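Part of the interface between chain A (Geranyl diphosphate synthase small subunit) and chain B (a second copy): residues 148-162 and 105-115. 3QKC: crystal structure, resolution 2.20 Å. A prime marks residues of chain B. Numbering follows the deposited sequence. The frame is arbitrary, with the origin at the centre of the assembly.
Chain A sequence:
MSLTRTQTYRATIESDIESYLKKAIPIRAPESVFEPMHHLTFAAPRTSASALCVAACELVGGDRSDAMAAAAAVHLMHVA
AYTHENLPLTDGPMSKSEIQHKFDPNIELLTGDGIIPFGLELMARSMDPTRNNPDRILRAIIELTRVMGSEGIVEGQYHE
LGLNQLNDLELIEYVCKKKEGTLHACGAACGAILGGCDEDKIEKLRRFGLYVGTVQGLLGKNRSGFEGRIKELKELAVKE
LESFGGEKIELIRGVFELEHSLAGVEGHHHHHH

Chain A, residues 148-162: MGSEGIVEGQYHELG
Chain B (105-115) PNIELLTGDGI

This contact is an antiparallel helix pairing held by apolar packing, with no hydrogen bond between the stretches; the backbones come closest where the turn at Gly149 meets Gly114′ of the partner helix. In chain B, residues 105-115 are helical throughout. In chain A, Met148 ends one helix, Gly149 (phi/psi -100/-140) breaks it, and a type I turn from Gly149 to Gly152, closed by Gly152 N to Gly149 O at 2.9 Å, leads to a second helix that starts at Ile153 with Gly152 as N-cap. Its axis runs at 169° to that of the partner, 9.5 Å away at closest approach.

The spacing widens along the register: CA-CA distances are 4.2 Å for Gly149 and Gly114′, 5.7 Å for Val154 and Leu110′, and 8.5 Å for Leu161 and Asn106′. At the narrow end the two glycines meet; a CB on Gly114′ would lie a tight 3.4 Å from Val154 CG1, whereas Gly149 has room for one. Val154 (chi1 t) points toward the partner, its CG1 3.2 Å from Leu110′ O and 4.0 Å from Leu110′ CB, while its CG2 lies 3.9 Å from Asp113′ CB.

Leu110′ (m, t), the residue most covered here, fills the middle. Its CD1 lies 4.2 Å from Tyr158 CB and 3.9 Å from Leu161 CD1. Gln157 (m, t) also points toward the partner, but its buried OE1 finds no polar partner.

Where the backbones diverge, larger side chains span the gap. Leu161 (m, t) brings CD1 to 3.5 Å from Ile107′ CD1 and CD2 to 3.5 Å from Asn106′ ND2. Ile107′ (m, m) also meets the Tyr158 ring (chi1 t, chi2 -93°) obliquely, its CD1 3.8 Å from Tyr158 CE2. Asn106′ (chi1 p) turns its OD1 back to Ile107′ N, a 2.7 Å hydrogen bond within its own helix.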

# COMPACT_ATOMS: atom_id res chain seq x y z
N MET A 148 4.26 -1.71 -7.03
CA MET A 148 2.85 -1.33 -7.06
C MET A 148 2.69 0.06 -7.69
O MET A 148 1.70 0.32 -8.36
CB MET A 148 2.27 -1.40 -5.65
CG MET A 148 0.74 -1.37 -5.52
SD MET A 148 -0.20 -2.70 -6.36
CE MET A 148 -0.71 -1.70 -7.82
N GLY A 149 3.70 0.92 -7.52
CA GLY A 149 3.54 2.34 -7.85
C GLY A 149 4.07 2.90 -9.16
O GLY A 149 3.96 2.27 -10.22
N SER A 150 4.65 4.10 -9.06
CA SER A 150 5.12 4.91 -10.19
C SER A 150 6.29 4.33 -10.98
O SER A 150 6.59 4.77 -12.10
CB SER A 150 5.51 6.31 -9.70
OG SER A 150 4.68 6.73 -8.62
N GLU A 151 6.98 3.35 -10.39
CA GLU A 151 8.09 2.70 -11.07
C GLU A 151 7.59 1.45 -11.74
O GLU A 151 8.29 0.87 -12.57
CB GLU A 151 9.20 2.33 -10.08
CG GLU A 151 9.87 3.53 -9.38
CD GLU A 151 11.19 3.15 -8.71
OE1 GLU A 151 11.50 3.69 -7.63
OE2 GLU A 151 11.94 2.33 -9.28
N GLY A 152 6.37 1.04 -11.39
CA GLY A 152 5.87 -0.26 -11.79
C GLY A 152 4.48 -0.27 -12.35
O GLY A 152 4.20 0.40 -13.34
N ILE A 153 3.60 -1.03 -11.70
CA ILE A 153 2.29 -1.37 -12.27
C ILE A 153 1.44 -0.16 -12.67
O ILE A 153 0.82 -0.18 -13.72
CB ILE A 153 1.48 -2.30 -11.34
CG1 ILE A 153 2.07 -3.71 -11.36
CG2 ILE A 153 0.02 -2.38 -11.78
CD1 ILE A 153 1.59 -4.58 -10.23
N VAL A 154 1.41 0.86 -11.82
CA VAL A 154 0.56 2.04 -12.03
C VAL A 154 1.12 2.91 -13.18
O VAL A 154 0.35 3.52 -13.93
CB VAL A 154 0.31 2.81 -10.67
CG1 VAL A 154 -0.17 4.20 -10.90
CG2 VAL A 154 -0.72 2.02 -9.78
N GLU A 155 2.44 2.92 -13.34
CA GLU A 155 3.08 3.53 -14.53
C GLU A 155 2.56 2.81 -15.78
O GLU A 155 2.08 3.44 -16.72
CB GLU A 155 4.61 3.42 -14.47
CG GLU A 155 5.43 4.73 -14.64
CD GLU A 155 5.20 5.49 -15.94
OE1 GLU A 155 6.17 5.66 -16.73
OE2 GLU A 155 4.05 5.97 -16.16
N GLY A 156 2.64 1.48 -15.77
CA GLY A 156 2.14 0.64 -16.86
C GLY A 156 0.68 0.89 -17.17
O GLY A 156 0.31 1.13 -18.32
N GLN A 157 -0.17 0.86 -16.14
CA GLN A 157 -1.59 1.08 -16.36
C GLN A 157 -1.87 2.48 -16.94
O GLN A 157 -2.75 2.63 -17.79
CB GLN A 157 -2.38 0.88 -15.06
CG GLN A 157 -2.26 -0.51 -14.40
CD GLN A 157 -2.95 -0.52 -13.05
OE1 GLN A 157 -3.14 0.53 -12.44
NE2 GLN A 157 -3.35 -1.69 -12.58
N TYR A 158 -1.11 3.47 -16.49
CA TYR A 158 -1.19 4.85 -17.01
C TYR A 158 -0.98 4.87 -18.54
O TYR A 158 -1.80 5.42 -19.25
CB TYR A 158 -0.21 5.80 -16.28
CG TYR A 158 -0.23 7.27 -16.73
CD1 TYR A 158 0.64 7.74 -17.73
CD2 TYR A 158 -1.10 8.18 -16.15
CE1 TYR A 158 0.63 9.08 -18.14
CE2 TYR A 158 -1.13 9.51 -16.54
CZ TYR A 158 -0.27 9.96 -17.54
OH TYR A 158 -0.31 11.29 -17.91
N HIS A 159 0.08 4.24 -19.03
CA HIS A 159 0.32 4.24 -20.49
C HIS A 159 -0.56 3.26 -21.26
O HIS A 159 -0.73 3.40 -22.47
CB HIS A 159 1.79 3.99 -20.82
CG HIS A 159 2.71 5.02 -20.25
ND1 HIS A 159 2.82 6.29 -20.78
CD2 HIS A 159 3.55 4.98 -19.19
CE1 HIS A 159 3.70 6.98 -20.07
NE2 HIS A 159 4.15 6.20 -19.10
N GLU A 160 -1.12 2.29 -20.55
CA GLU A 160 -2.03 1.31 -21.13
C GLU A 160 -3.34 1.96 -21.56
O GLU A 160 -4.09 1.41 -22.37
CB GLU A 160 -2.32 0.22 -20.10
CG GLU A 160 -2.81 -1.09 -20.69
CD GLU A 160 -2.96 -2.18 -19.65
OE1 GLU A 160 -2.67 -1.95 -18.46
OE2 GLU A 160 -3.37 -3.29 -20.05
N LEU A 161 -3.61 3.14 -21.00
CA LEU A 161 -4.79 3.92 -21.33
C LEU A 161 -4.81 4.46 -22.76
O LEU A 161 -5.82 4.34 -23.46
CB LEU A 161 -4.98 5.05 -20.31
CG LEU A 161 -5.44 4.58 -18.92
CD1 LEU A 161 -5.54 5.75 -17.96
CD2 LEU A 161 -6.76 3.84 -19.02
N GLY A 162 -3.69 5.03 -23.21
CA GLY A 162 -3.57 5.52 -24.59
C GLY A 162 -3.27 4.44 -25.62
O GLY A 162 -2.37 4.60 -26.45
N PRO B 105 -11.90 9.65 -14.24
CA PRO B 105 -12.00 8.63 -13.20
C PRO B 105 -10.89 7.58 -13.26
O PRO B 105 -10.34 7.20 -12.21
CB PRO B 105 -13.37 8.01 -13.47
CG PRO B 105 -14.20 9.18 -14.00
CD PRO B 105 -13.22 9.99 -14.83
N ASN B 106 -10.53 7.14 -14.47
CA ASN B 106 -9.56 6.07 -14.60
C ASN B 106 -8.18 6.46 -14.04
O ASN B 106 -7.56 5.68 -13.32
CB ASN B 106 -9.50 5.51 -16.04
CG ASN B 106 -9.24 6.57 -17.08
OD1 ASN B 106 -8.96 7.73 -16.77
ND2 ASN B 106 -9.34 6.18 -18.34
N ILE B 107 -7.74 7.67 -14.36
CA ILE B 107 -6.54 8.29 -13.82
C ILE B 107 -6.55 8.43 -12.29
O ILE B 107 -5.59 8.06 -11.63
CB ILE B 107 -6.33 9.69 -14.47
CG1 ILE B 107 -6.17 9.56 -15.99
CG2 ILE B 107 -5.17 10.45 -13.81
CD1 ILE B 107 -4.88 8.89 -16.46
N GLU B 108 -7.64 8.95 -11.73
CA GLU B 108 -7.81 9.03 -10.27
C GLU B 108 -7.70 7.66 -9.59
O GLU B 108 -7.27 7.56 -8.45
CB GLU B 108 -9.16 9.66 -9.91
CG GLU B 108 -9.41 11.06 -10.45
CD GLU B 108 -10.64 11.72 -9.83
OE1 GLU B 108 -11.56 10.98 -9.37
OE2 GLU B 108 -10.67 12.96 -9.78
N LEU B 109 -8.12 6.62 -10.29
CA LEU B 109 -8.06 5.25 -9.74
C LEU B 109 -6.61 4.74 -9.64
O LEU B 109 -6.21 4.22 -8.62
CB LEU B 109 -8.94 4.29 -10.55
CG LEU B 109 -8.76 2.79 -10.33
CD1 LEU B 109 -9.30 2.34 -8.94
CD2 LEU B 109 -9.44 2.01 -11.44
N LEU B 110 -5.85 4.93 -10.72
CA LEU B 110 -4.42 4.62 -10.77
C LEU B 110 -3.61 5.43 -9.79
O LEU B 110 -2.70 4.91 -9.14
CB LEU B 110 -3.85 4.95 -12.16
CG LEU B 110 -4.57 4.30 -13.31
CD1 LEU B 110 -3.89 4.55 -14.66
CD2 LEU B 110 -4.67 2.83 -12.97
N THR B 111 -3.91 6.72 -9.73
CA THR B 111 -3.14 7.64 -8.90
C THR B 111 -3.34 7.29 -7.42
O THR B 111 -2.40 7.32 -6.63
CB THR B 111 -3.53 9.10 -9.18
OG1 THR B 111 -3.36 9.35 -10.57
CG2 THR B 111 -2.66 10.06 -8.41
N GLY B 112 -4.58 6.95 -7.07
CA GLY B 112 -4.87 6.50 -5.70
C GLY B 112 -4.05 5.27 -5.37
O GLY B 112 -3.47 5.20 -4.32
N ASP B 113 -3.98 4.31 -6.30
CA ASP B 113 -3.24 3.07 -6.10
C ASP B 113 -1.75 3.27 -6.00
O ASP B 113 -1.08 2.51 -5.30
CB ASP B 113 -3.57 2.04 -7.18
CG ASP B 113 -4.98 1.52 -7.05
OD1 ASP B 113 -5.65 1.86 -6.05
OD2 ASP B 113 -5.42 0.78 -7.94
N GLY B 114 -1.24 4.27 -6.73
CA GLY B 114 0.19 4.61 -6.66
C GLY B 114 0.53 5.31 -5.36
O GLY B 114 1.57 5.04 -4.77
N ILE B 115 -0.34 6.21 -4.92
CA ILE B 115 -0.12 6.92 -3.65
C ILE B 115 -0.05 6.02 -2.39
O ILE B 115 0.73 6.30 -1.44
CB ILE B 115 -1.18 8.03 -3.46
CG1 ILE B 115 -0.79 9.29 -4.28
CG2 ILE B 115 -1.29 8.40 -1.99
CD1 ILE B 115 -1.98 10.19 -4.66